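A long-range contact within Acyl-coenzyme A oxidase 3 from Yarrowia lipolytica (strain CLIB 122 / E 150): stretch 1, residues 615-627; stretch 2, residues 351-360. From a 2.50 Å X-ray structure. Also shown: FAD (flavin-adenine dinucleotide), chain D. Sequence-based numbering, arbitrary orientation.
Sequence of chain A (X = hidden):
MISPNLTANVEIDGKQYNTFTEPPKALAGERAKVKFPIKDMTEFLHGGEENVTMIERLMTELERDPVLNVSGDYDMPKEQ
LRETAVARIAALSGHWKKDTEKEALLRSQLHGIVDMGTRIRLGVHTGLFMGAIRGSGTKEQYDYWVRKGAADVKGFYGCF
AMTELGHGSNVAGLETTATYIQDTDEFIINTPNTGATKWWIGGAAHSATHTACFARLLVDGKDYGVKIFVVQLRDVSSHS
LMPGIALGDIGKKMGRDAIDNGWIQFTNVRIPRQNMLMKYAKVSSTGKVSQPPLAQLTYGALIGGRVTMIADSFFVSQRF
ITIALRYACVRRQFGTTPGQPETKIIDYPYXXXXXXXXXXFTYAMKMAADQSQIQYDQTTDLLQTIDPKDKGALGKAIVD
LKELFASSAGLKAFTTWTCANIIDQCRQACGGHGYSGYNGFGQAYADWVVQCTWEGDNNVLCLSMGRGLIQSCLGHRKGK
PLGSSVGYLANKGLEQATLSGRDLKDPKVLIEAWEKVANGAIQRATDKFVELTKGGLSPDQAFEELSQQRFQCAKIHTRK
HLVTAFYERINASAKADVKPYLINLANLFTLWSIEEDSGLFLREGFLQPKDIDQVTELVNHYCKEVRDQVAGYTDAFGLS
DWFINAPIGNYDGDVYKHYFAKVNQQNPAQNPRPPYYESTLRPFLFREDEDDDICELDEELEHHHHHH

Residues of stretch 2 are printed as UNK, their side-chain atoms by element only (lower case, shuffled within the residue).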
ATOM      1  N   VAL A 615       0.041  27.883 -10.486  1.00 45.79           N
ATOM      2  CA  VAL A 615      -0.345  26.951  -9.433  1.00 44.46           C
ATOM      3  C   VAL A 615       0.875  26.166  -8.974  1.00 44.70           C
ATOM      4  O   VAL A 615       1.112  26.095  -7.760  1.00 41.44           O
ATOM      5  CB  VAL A 615      -1.470  25.996  -9.895  1.00 47.87           C
ATOM      6  CG1 VAL A 615      -1.627  24.810  -8.955  1.00 48.22           C
ATOM      7  CG2 VAL A 615      -2.790  26.762  -9.989  1.00 50.63           C
ATOM      8  N   THR A 616       1.659  25.624  -9.925  1.00 40.64           N
ATOM      9  CA  THR A 616       2.919  24.936  -9.577  1.00 40.67           C
ATOM     10  C   THR A 616       3.816  25.846  -8.713  1.00 44.18           C
ATOM     11  O   THR A 616       4.265  25.450  -7.632  1.00 51.47           O
ATOM     12  CB  THR A 616       3.628  24.307 -10.807  1.00 36.42           C
ATOM     13  OG1 THR A 616       2.834  23.227 -11.272  1.00 31.22           O
ATOM     14  CG2 THR A 616       4.975  23.735 -10.459  1.00 35.71           C
ATOM     15  N   GLU A 617       3.975  27.095  -9.123  1.00 49.76           N
ATOM     16  CA  GLU A 617       4.838  28.006  -8.395  1.00 52.98           C
ATOM     17  C   GLU A 617       4.300  28.254  -6.984  1.00 49.09           C
ATOM     18  O   GLU A 617       5.061  28.348  -6.029  1.00 44.93           O
ATOM     19  CB  GLU A 617       5.004  29.300  -9.174  1.00 59.47           C
ATOM     20  CG  GLU A 617       6.077  30.213  -8.601  1.00 74.01           C
ATOM     21  CD  GLU A 617       6.629  31.183  -9.632  1.00 82.05           C
ATOM     22  OE1 GLU A 617       7.006  30.710 -10.729  1.00 84.94           O
ATOM     23  OE2 GLU A 617       6.683  32.404  -9.344  1.00 82.56           O
ATOM     24  N   LEU A 618       2.981  28.321  -6.849  1.00 49.43           N
ATOM     25  CA  LEU A 618       2.375  28.594  -5.543  1.00 45.28           C
ATOM     26  C   LEU A 618       2.539  27.431  -4.568  1.00 40.75           C
ATOM     27  O   LEU A 618       2.918  27.656  -3.439  1.00 34.43           O
ATOM     28  CB  LEU A 618       0.919  28.999  -5.715  1.00 46.45           C
ATOM     29  CG  LEU A 618       0.779  30.432  -6.281  1.00 44.63           C
ATOM     30  CD1 LEU A 618      -0.682  30.786  -6.506  1.00 40.63           C
ATOM     31  CD2 LEU A 618       1.459  31.453  -5.375  1.00 44.45           C
ATOM     32  N   VAL A 619       2.343  26.203  -5.057  1.00 38.94           N
ATOM     33  CA  VAL A 619       2.577  24.981  -4.294  1.00 38.72           C
ATOM     34  C   VAL A 619       4.051  24.931  -3.789  1.00 39.17           C
ATOM     35  O   VAL A 619       4.280  24.669  -2.623  1.00 36.62           O
ATOM     36  CB  VAL A 619       2.246  23.712  -5.135  1.00 37.94           C
ATOM     37  CG1 VAL A 619       2.684  22.446  -4.415  1.00 39.64           C
ATOM     38  CG2 VAL A 619       0.769  23.617  -5.439  1.00 36.40           C
ATOM     39  N   ASN A 620       5.023  25.184  -4.669  1.00 40.76           N
ATOM     40  CA  ASN A 620       6.444  25.347  -4.267  1.00 38.89           C
ATOM     41  C   ASN A 620       6.641  26.385  -3.203  1.00 39.69           C
ATOM     42  O   ASN A 620       7.327  26.120  -2.187  1.00 40.71           O
ATOM     43  CB  ASN A 620       7.348  25.713  -5.428  1.00 37.06           C
ATOM     44  CG  ASN A 620       7.481  24.601  -6.451  1.00 36.19           C
ATOM     45  OD1 ASN A 620       7.075  23.470  -6.211  1.00 36.98           O
ATOM     46  ND2 ASN A 620       8.010  24.933  -7.619  1.00 32.57           N
ATOM     47  N   HIS A 621       6.012  27.540  -3.400  1.00 39.59           N
ATOM     48  CA  HIS A 621       6.080  28.627  -2.410  1.00 39.38           C
ATOM     49  C   HIS A 621       5.534  28.232  -1.041  1.00 39.95           C
ATOM     50  O   HIS A 621       6.199  28.448  -0.023  1.00 47.15           O
ATOM     51  CB  HIS A 621       5.403  29.898  -2.934  1.00 40.88           C
ATOM     52  CG  HIS A 621       5.231  30.967  -1.908  1.00 40.36           C
ATOM     53  ND1 HIS A 621       4.006  31.255  -1.332  1.00 46.27           N
ATOM     54  CD2 HIS A 621       6.115  31.828  -1.366  1.00 42.29           C
ATOM     55  CE1 HIS A 621       4.152  32.228  -0.451  1.00 42.51           C
ATOM     56  NE2 HIS A 621       5.426  32.588  -0.451  1.00 44.46           N
ATOM     57  N   TYR A 622       4.342  27.661  -1.000  1.00 41.21           N
ATOM     58  CA  TYR A 622       3.741  27.258   0.291  1.00 43.57           C
ATOM     59  C   TYR A 622       4.433  26.064   0.914  1.00 42.61           C
ATOM     60  O   TYR A 622       4.492  25.945   2.137  1.00 38.22           O
ATOM     61  CB  TYR A 622       2.239  26.975   0.153  1.00 44.52           C
ATOM     62  CG  TYR A 622       1.457  28.240   0.053  1.00 42.66           C
ATOM     63  CD1 TYR A 622       1.257  29.036   1.187  1.00 43.81           C
ATOM     64  CD2 TYR A 622       0.911  28.652  -1.171  1.00 44.57           C
ATOM     65  CE1 TYR A 622       0.518  30.210   1.108  1.00 47.13           C
ATOM     66  CE2 TYR A 622       0.172  29.811  -1.259  1.00 47.54           C
ATOM     67  CZ  TYR A 622      -0.010  30.581  -0.115  1.00 46.82           C
ATOM     68  OH  TYR A 622      -0.686  31.723  -0.202  1.00 45.67           O
ATOM     69  N   CYS A 623       4.932  25.166   0.074  1.00 43.45           N
ATOM     70  CA  CYS A 623       5.873  24.163   0.558  1.00 44.73           C
ATOM     71  C   CYS A 623       6.968  24.813   1.425  1.00 41.13           C
ATOM     72  O   CYS A 623       7.212  24.356   2.513  1.00 38.68           O
ATOM     73  CB  CYS A 623       6.491  23.366  -0.604  1.00 41.70           C
ATOM     74  SG  CYS A 623       5.507  21.934  -1.084  1.00 44.19           S
ATOM     75  N   LYS A 624       7.614  25.874   0.934  1.00 42.11           N
ATOM     76  CA  LYS A 624       8.700  26.509   1.685  1.00 39.94           C
ATOM     77  C   LYS A 624       8.165  27.204   2.933  1.00 36.45           C
ATOM     78  O   LYS A 624       8.835  27.169   3.954  1.00 37.18           O
ATOM     79  CB  LYS A 624       9.502  27.487   0.851  1.00 42.78           C
ATOM     80  CG  LYS A 624      10.219  26.908  -0.367  1.00 47.55           C
ATOM     81  CD  LYS A 624      11.020  28.003  -1.098  1.00 51.32           C
ATOM     82  CE  LYS A 624      10.847  28.005  -2.622  1.00 57.74           C
ATOM     83  NZ  LYS A 624      11.723  27.023  -3.336  1.00 60.73           N
ATOM     84  N   GLU A 625       6.968  27.768   2.886  1.00 33.86           N
ATOM     85  CA  GLU A 625       6.386  28.455   4.076  1.00 38.48           C
ATOM     86  C   GLU A 625       5.993  27.492   5.193  1.00 35.98           C
ATOM     87  O   GLU A 625       6.120  27.801   6.390  1.00 34.62           O
ATOM     88  CB  GLU A 625       5.152  29.314   3.704  1.00 42.01           C
ATOM     89  CG  GLU A 625       5.467  30.509   2.806  1.00 48.29           C
ATOM     90  CD  GLU A 625       6.532  31.434   3.397  1.00 53.97           C
ATOM     91  OE1 GLU A 625       6.204  32.191   4.333  1.00 62.39           O
ATOM     92  OE2 GLU A 625       7.698  31.393   2.935  1.00 59.68           O
ATOM     93  N   VAL A 626       5.504  26.333   4.776  1.00 33.80           N
ATOM     94  CA  VAL A 626       5.117  25.277   5.667  1.00 34.51           C
ATOM     95  C   VAL A 626       6.367  24.591   6.240  1.00 38.17           C
ATOM     96  O   VAL A 626       6.469  24.400   7.472  1.00 43.44           O
ATOM     97  CB  VAL A 626       4.122  24.339   4.966  1.00 33.62           C
ATOM     98  CG1 VAL A 626       3.934  23.036   5.712  1.00 35.91           C
ATOM     99  CG2 VAL A 626       2.789  25.064   4.845  1.00 33.05           C
ATOM    100  N   ARG A 627       7.333  24.296   5.377  1.00 36.32           N
ATOM    101  CA  ARG A 627       8.583  23.718   5.811  1.00 37.46           C
ATOM    102  C   ARG A 627       9.289  24.447   6.935  1.00 40.74           C
ATOM    103  O   ARG A 627       9.881  23.808   7.798  1.00 45.07           O
ATOM    104  CB  ARG A 627       9.533  23.601   4.644  1.00 36.75           C
ATOM    105  CG  ARG A 627      10.871  22.989   5.040  1.00 36.65           C
ATOM    106  CD  ARG A 627      11.923  24.055   5.257  1.00 33.19           C
ATOM    107  NE  ARG A 627      13.204  23.533   5.669  1.00 33.42           N
ATOM    108  CZ  ARG A 627      13.502  23.182   6.919  1.00 37.92           C
ATOM    109  NH1 ARG A 627      14.722  22.760   7.196  1.00 33.54           N
ATOM    110  NH2 ARG A 627      12.588  23.248   7.902  1.00 38.83           N
ATOM    111  N   UNK A 351      11.228  16.588  -1.736  1.00 32.19           N
ATOM    112  CA  UNK A 351      10.850  15.917  -0.539  1.00 34.48           C
ATOM    113  C   UNK A 351       9.735  16.674   0.234  1.00 35.25           C
ATOM    114  O   UNK A 351       8.802  16.039   0.817  1.00 33.83           O
ATOM    115  n   UNK A 351      11.512  13.219   2.966  1.00 33.54           N
ATOM    116  n   UNK A 351      11.946  13.222   0.862  1.00 33.43           N
ATOM    117  c   UNK A 351      12.072  15.660   0.318  1.00 35.36           C
ATOM    118  c   UNK A 351      11.878  14.538   1.266  1.00 34.54           C
ATOM    119  c   UNK A 351      11.752  12.454   1.914  1.00 33.36           C
ATOM    120  c   UNK A 351      11.569  14.529   2.582  1.00 32.73           C
ATOM    121  N   UNK A 352       9.815  18.006   0.193  1.00 31.74           N
ATOM    122  CA  UNK A 352       8.761  18.876   0.723  1.00 36.02           C
ATOM    123  C   UNK A 352       7.423  18.580   0.064  1.00 33.45           C
ATOM    124  O   UNK A 352       6.438  18.422   0.770  1.00 34.04           O
ATOM    125  c   UNK A 352      10.745  22.252   1.191  1.00 41.11           C
ATOM    126  c   UNK A 352      10.317  20.819   1.437  1.00 41.74           C
ATOM    127  n   UNK A 352      11.868  22.669   1.807  1.00 37.84           N
ATOM    128  c   UNK A 352       9.121  20.368   0.564  1.00 41.56           C
ATOM    129  o   UNK A 352      10.059  22.988   0.473  1.00 37.31           O
ATOM    130  N   UNK A 353       7.411  18.415  -1.248  1.00 34.19           N
ATOM    131  CA  UNK A 353       6.221  18.039  -2.004  1.00 33.48           C
ATOM    132  C   UNK A 353       5.666  16.672  -1.640  1.00 34.22           C
ATOM    133  O   UNK A 353       4.476  16.454  -1.677  1.00 32.42           O
ATOM    134  n   UNK A 353       4.371  19.990  -6.702  1.00 37.36           N
ATOM    135  n   UNK A 353       6.479  20.706  -6.200  1.00 36.08           N
ATOM    136  c   UNK A 353       5.300  20.917  -6.751  1.00 35.44           C
ATOM    137  c   UNK A 353       6.483  18.101  -3.499  1.00 33.26           C
ATOM    138  c   UNK A 353       6.847  19.489  -5.511  1.00 36.14           C
ATOM    139  c   UNK A 353       6.375  19.484  -4.083  1.00 34.05           C
ATOM    140  n   UNK A 353       5.061  22.052  -7.357  1.00 39.02           N
ATOM    141  N   UNK A 354       6.543  15.730  -1.357  1.00 38.58           N
ATOM    142  CA  UNK A 354       6.115  14.419  -0.909  1.00 35.91           C
ATOM    143  C   UNK A 354       5.386  14.432   0.421  1.00 35.57           C
ATOM    144  O   UNK A 354       4.424  13.719   0.587  1.00 34.09           O
ATOM    145  n   UNK A 354      11.365  10.135  -1.170  1.00 33.54           N
ATOM    146  c   UNK A 354       7.302  13.480  -0.795  1.00 36.22           C
ATOM    147  c   UNK A 354       8.277  11.724  -2.233  1.00 41.69           C
ATOM    148  n   UNK A 354       9.214   9.473  -0.847  1.00 40.09           N
ATOM    149  c   UNK A 354       8.020  13.205  -2.090  1.00 41.29           C
ATOM    150  n   UNK A 354       9.666  11.397  -1.991  1.00 42.27           N
ATOM    151  c   UNK A 354      10.080  10.332  -1.331  1.00 36.97           C
ATOM    152  N   UNK A 355       5.868  15.206   1.379  1.00 32.96           N
ATOM    153  CA  UNK A 355       5.337  15.132   2.726  1.00 31.76           C
ATOM    154  C   UNK A 355       4.475  16.280   3.198  1.00 34.14           C
ATOM    155  O   UNK A 355       3.522  16.079   3.919  1.00 34.61           O
ATOM    156  c   UNK A 355       6.469  14.929   3.724  1.00 34.52           C
ATOM    157  c   UNK A 355       7.370  13.713   3.571  1.00 37.65           C
ATOM    158  c   UNK A 355       6.567  12.431   3.619  1.00 39.33           C
ATOM    159  c   UNK A 355       8.428  13.732   4.649  1.00 34.56           C
ATOM    160  N   UNK A 356       4.810  17.497   2.818  1.00 37.19           N
ATOM    161  CA  UNK A 356       4.098  18.652   3.420  1.00 38.00           C
ATOM    162  C   UNK A 356       2.594  18.746   3.053  1.00 35.17           C
ATOM    163  O   UNK A 356       1.794  19.127   3.904  1.00 34.45           O
ATOM    164  c   UNK A 356       6.231  20.004   3.755  1.00 38.96           C
ATOM    165  c   UNK A 356       4.826  19.956   3.155  1.00 36.12           C
ATOM    166  c   UNK A 356       6.881  21.344   3.426  1.00 39.82           C
ATOM    167  c   UNK A 356       6.287  19.760   5.256  1.00 36.62           C
ATOM    168  N   UNK A 357       2.213  18.352   1.811  1.00 33.75           N
ATOM    169  CA  UNK A 357       0.796  18.312   1.439  1.00 34.41           C
ATOM    170  C   UNK A 357       0.012  17.299   2.264  1.00 39.06           C
ATOM    171  O   UNK A 357      -1.153  17.543   2.613  1.00 38.87           O
ATOM    172  c   UNK A 357       0.825  17.913  -0.031  1.00 33.83           C
ATOM    173  c   UNK A 357       3.078  18.172   0.630  1.00 34.81           C
ATOM    174  c   UNK A 357       2.135  18.400  -0.522  1.00 33.97           C
ATOM    175  N   UNK A 358       0.690  16.210   2.628  1.00 37.19           N
ATOM    176  CA  UNK A 358       0.078  15.146   3.375  1.00 35.11           C
ATOM    177  C   UNK A 358      -0.069  15.568   4.824  1.00 35.28           C
ATOM    178  O   UNK A 358      -1.029  15.187   5.474  1.00 36.13           O
ATOM    179  c   UNK A 358      -0.232  13.153   1.097  1.00 37.84           C
ATOM    180  c   UNK A 358       1.920  12.112   1.615  1.00 35.15           C
ATOM    181  c   UNK A 358       1.101  13.380   1.753  1.00 37.06           C
ATOM    182  c   UNK A 358       0.883  13.850   3.223  1.00 36.63           C
ATOM    183  N   UNK A 359       0.885  16.349   5.323  1.00 35.82           N
ATOM    184  CA  UNK A 359       0.752  17.020   6.614  1.00 34.44           C
ATOM    185  C   UNK A 359      -0.454  17.943   6.548  1.00 31.22           C
ATOM    186  O   UNK A 359      -1.218  17.997   7.468  1.00 28.64           O
ATOM    187  c   UNK A 359       2.026  17.812   6.986  1.00 32.92           C
ATOM    188  c   UNK A 359       1.832  17.934   9.481  1.00 38.29           C
ATOM    189  c   UNK A 359       2.946  19.861   8.298  1.00 37.97           C
ATOM    190  c   UNK A 359       1.884  18.746   8.200  1.00 36.90           C
ATOM    191  N   UNK A 360      -0.603  18.668   5.460  1.00 34.82           N
ATOM    192  CA  UNK A 360      -1.766  19.503   5.276  1.00 38.34           C
ATOM    193  C   UNK A 360      -3.029  18.659   5.192  1.00 34.69           C
ATOM    194  O   UNK A 360      -4.033  18.989   5.778  1.00 33.52           O
ATOM    195  c   UNK A 360      -1.595  20.355   4.041  1.00 41.66           C
TER
HETATM  196  PA  FAD D 801      18.214   7.573   1.547  1.00 56.81           P
HETATM  197  O1A FAD D 801      19.122   7.370   0.395  1.00 54.66           O
HETATM  198  O2A FAD D 801      18.586   8.475   2.659  1.00 56.38           O
HETATM  199  O5B FAD D 801      16.799   8.090   1.086  1.00 61.91           O
HETATM  200  C5B FAD D 801      15.816   8.231   2.100  1.00 57.00           C
HETATM  201  C4B FAD D 801      14.685   9.062   1.557  1.00 57.70           C
HETATM  202  O4B FAD D 801      15.188  10.346   1.212  1.00 59.13           O
HETATM  203  C3B FAD D 801      14.190   8.418   0.287  1.00 58.11           C
HETATM  204  O3B FAD D 801      12.777   8.425   0.259  1.00 52.66           O
HETATM  205  C2B FAD D 801      14.679   9.312  -0.810  1.00 56.35           C
HETATM  206  O2B FAD D 801      13.721   9.351  -1.861  1.00 50.79           O
HETATM  207  C1B FAD D 801      14.865  10.649  -0.130  1.00 57.28           C
HETATM  208  N9A FAD D 801      16.007  11.259  -0.809  1.00 66.31           N
HETATM  209  C8A FAD D 801      17.286  10.901  -0.660  1.00 62.99           C
HETATM  210  N7A FAD D 801      18.073  11.646  -1.456  1.00 68.09           N
HETATM  211  C5A FAD D 801      17.292  12.488  -2.142  1.00 66.01           C
HETATM  212  C6A FAD D 801      17.483  13.539  -3.156  1.00 62.96           C
HETATM  213  N6A FAD D 801      18.703  13.864  -3.617  1.00 59.90           N
HETATM  214  N1A FAD D 801      16.391  14.168  -3.603  1.00 62.58           N
HETATM  215  C2A FAD D 801      15.170  13.862  -3.155  1.00 65.85           C
HETATM  216  N3A FAD D 801      14.918  12.923  -2.241  1.00 57.85           N
HETATM  217  C4A FAD D 801      15.925  12.218  -1.713  1.00 63.52           C
HETATM  218  N1  FAD D 801      22.167  -2.864   1.221  1.00 37.15           N
HETATM  219  C2  FAD D 801      23.238  -3.640   1.002  1.00 34.21           C
HETATM  220  O2  FAD D 801      24.303  -3.099   0.733  1.00 33.07           O
HETATM  221  N3  FAD D 801      23.197  -4.964   1.045  1.00 32.60           N
HETATM  222  C4  FAD D 801      22.089  -5.615   1.318  1.00 32.61           C
HETATM  223  O4  FAD D 801      22.089  -6.836   1.354  1.00 35.76           O
HETATM  224  C4X FAD D 801      20.867  -4.850   1.576  1.00 35.29           C
HETATM  225  N5  FAD D 801      19.711  -5.453   1.855  1.00 38.16           N
HETATM  226  C5X FAD D 801      18.614  -4.731   2.099  1.00 38.28           C
HETATM  227  C6  FAD D 801      17.446  -5.393   2.406  1.00 40.96           C
HETATM  228  C7  FAD D 801      16.306  -4.675   2.663  1.00 39.97           C
HETATM  229  C7M FAD D 801      15.037  -5.397   2.983  1.00 43.98           C
HETATM  230  C8  FAD D 801      16.346  -3.201   2.615  1.00 41.83           C
HETATM  231  C8M FAD D 801      15.110  -2.409   2.891  1.00 46.05           C
HETATM  232  C9  FAD D 801      17.511  -2.539   2.303  1.00 41.92           C
HETATM  233  C9A FAD D 801      18.658  -3.254   2.049  1.00 38.72           C
HETATM  234  N10 FAD D 801      19.857  -2.597   1.734  1.00 37.29           N
HETATM  235  C10 FAD D 801      20.977  -3.390   1.508  1.00 35.45           C
HETATM  236  C1' FAD D 801      19.972  -1.139   1.682  1.00 42.46           C
HETATM  237  C2' FAD D 801      19.179  -0.466   0.560  1.00 45.12           C
HETATM  238  O2' FAD D 801      19.894  -0.551  -0.667  1.00 42.19           O
HETATM  239  C3' FAD D 801      18.899   0.998   0.905  1.00 46.35           C
HETATM  240  O3' FAD D 801      17.786   1.026   1.773  1.00 44.76           O
HETATM  241  C4' FAD D 801      18.565   1.893  -0.277  1.00 48.67           C
HETATM  242  O4' FAD D 801      19.396   1.531  -1.369  1.00 50.27           O
HETATM  243  C5' FAD D 801      18.856   3.361  -0.001  1.00 50.95           C
HETATM  244  O5' FAD D 801      17.890   4.030   0.792  1.00 52.52           O
HETATM  245  P   FAD D 801      18.342   4.785   2.121  1.00 55.76           P
HETATM  246  O1P FAD D 801      17.761   4.104   3.300  1.00 63.04           O
HETATM  247  O2P FAD D 801      19.805   4.973   2.056  1.00 59.58           O
HETATM  248  O3P FAD D 801      17.623   6.198   2.100  1.00 63.61           O

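Position 351 carries one carbon and then a five-membered ring of three carbons and two nitrogens, which is histidine. The ring makes no contact with stretch 1, so His351 reads as a residue of the other side of its helix, near the FAD ribose.

Position 352 has three carbons, the third bearing one oxygen and one nitrogen: an amide on a two-carbon arm. Its CB points toward stretch 1, its oxygen lies 3.7 Å from CB of Cys623, and its nitrogen lies 3.4 Å from CG of Arg627. This is glutamine. The backbones come close here, with CA of Gln352 6.0 Å from CA of Cys623, and the amide lies close to Cys623 and Arg627; its NE2 is hydrogen-bonded elsewhere in the structure.

Position 353 shows three carbons, a nitrogen, and a carbon carrying two more nitrogens. The CB leaves sideways, yet the planar end comes nearer, one terminal nitrogen lying 2.7 Å from OD1 of Asn620. The atom pattern is that of arginine. Arg353 settles among Thr616, Val619, Asn620 and Cys623 as a knob in a hole. NE and NH2 of Arg353 both donate to OD1 of Asn620, at 2.8 and 2.7 Å, so a single carbonyl oxygen takes two bonds at the guanidinium edge. Over one face of the group lies Val619, its CG1 3.8 Å from NH1 of Arg353, while CG of Arg353 packs 4.0 Å from SG of Cys623.

Position 354 repeats the same atom pattern, so it too is arginine, but it is out of reach of stretch 1. Arg354 serves the cofactor instead: its NH1 donates to O3B of FAD at 2.6 Å.

Position 355 has four carbons forked at the second, a leucine, and Leu355 also faces elsewhere.

Position 356 has the same forked four carbons but points toward stretch 1, one branch tip 3.2 Å from the backbone O of Cys623. It is leucine. That tip, CD1 of Leu356, also lies 3.7 Å from CB of Arg627, while CD2 meets CG1 of Val626 at 4.1 Å.

Position 357 has three carbons closing a ring onto its own backbone nitrogen: proline. Without an N-H, Pro357 cannot bond to the preceding turn, and the helix kinks here.

Position 358 is four carbons forked at the second, leucine again, and Leu358 is out of reach of the partner.

Position 359 has this fork too, with one tip 4.2 Å from CG1 of Val626. It is leucine, and that tip is CD2 of Leu359.

Position 360 has one carbon, so it is alanine; Ala360 adds almost nothing.

The rules are compact. Two helices cross at 73°, their axes 9.7 Å apart, and bury 483 Å² in all. Positions 352, 353 and 356 supply most of the contact, and 359 adds a small one, spaced to return to the same side of the helix. Arg353 anchors one end through Asn620, Leu356 and Leu359 pack on Val626 at the other, and Gln352 lies against Cys623 and Arg627.

Stretch 2, residues 351-360: HQRRLLPLLA
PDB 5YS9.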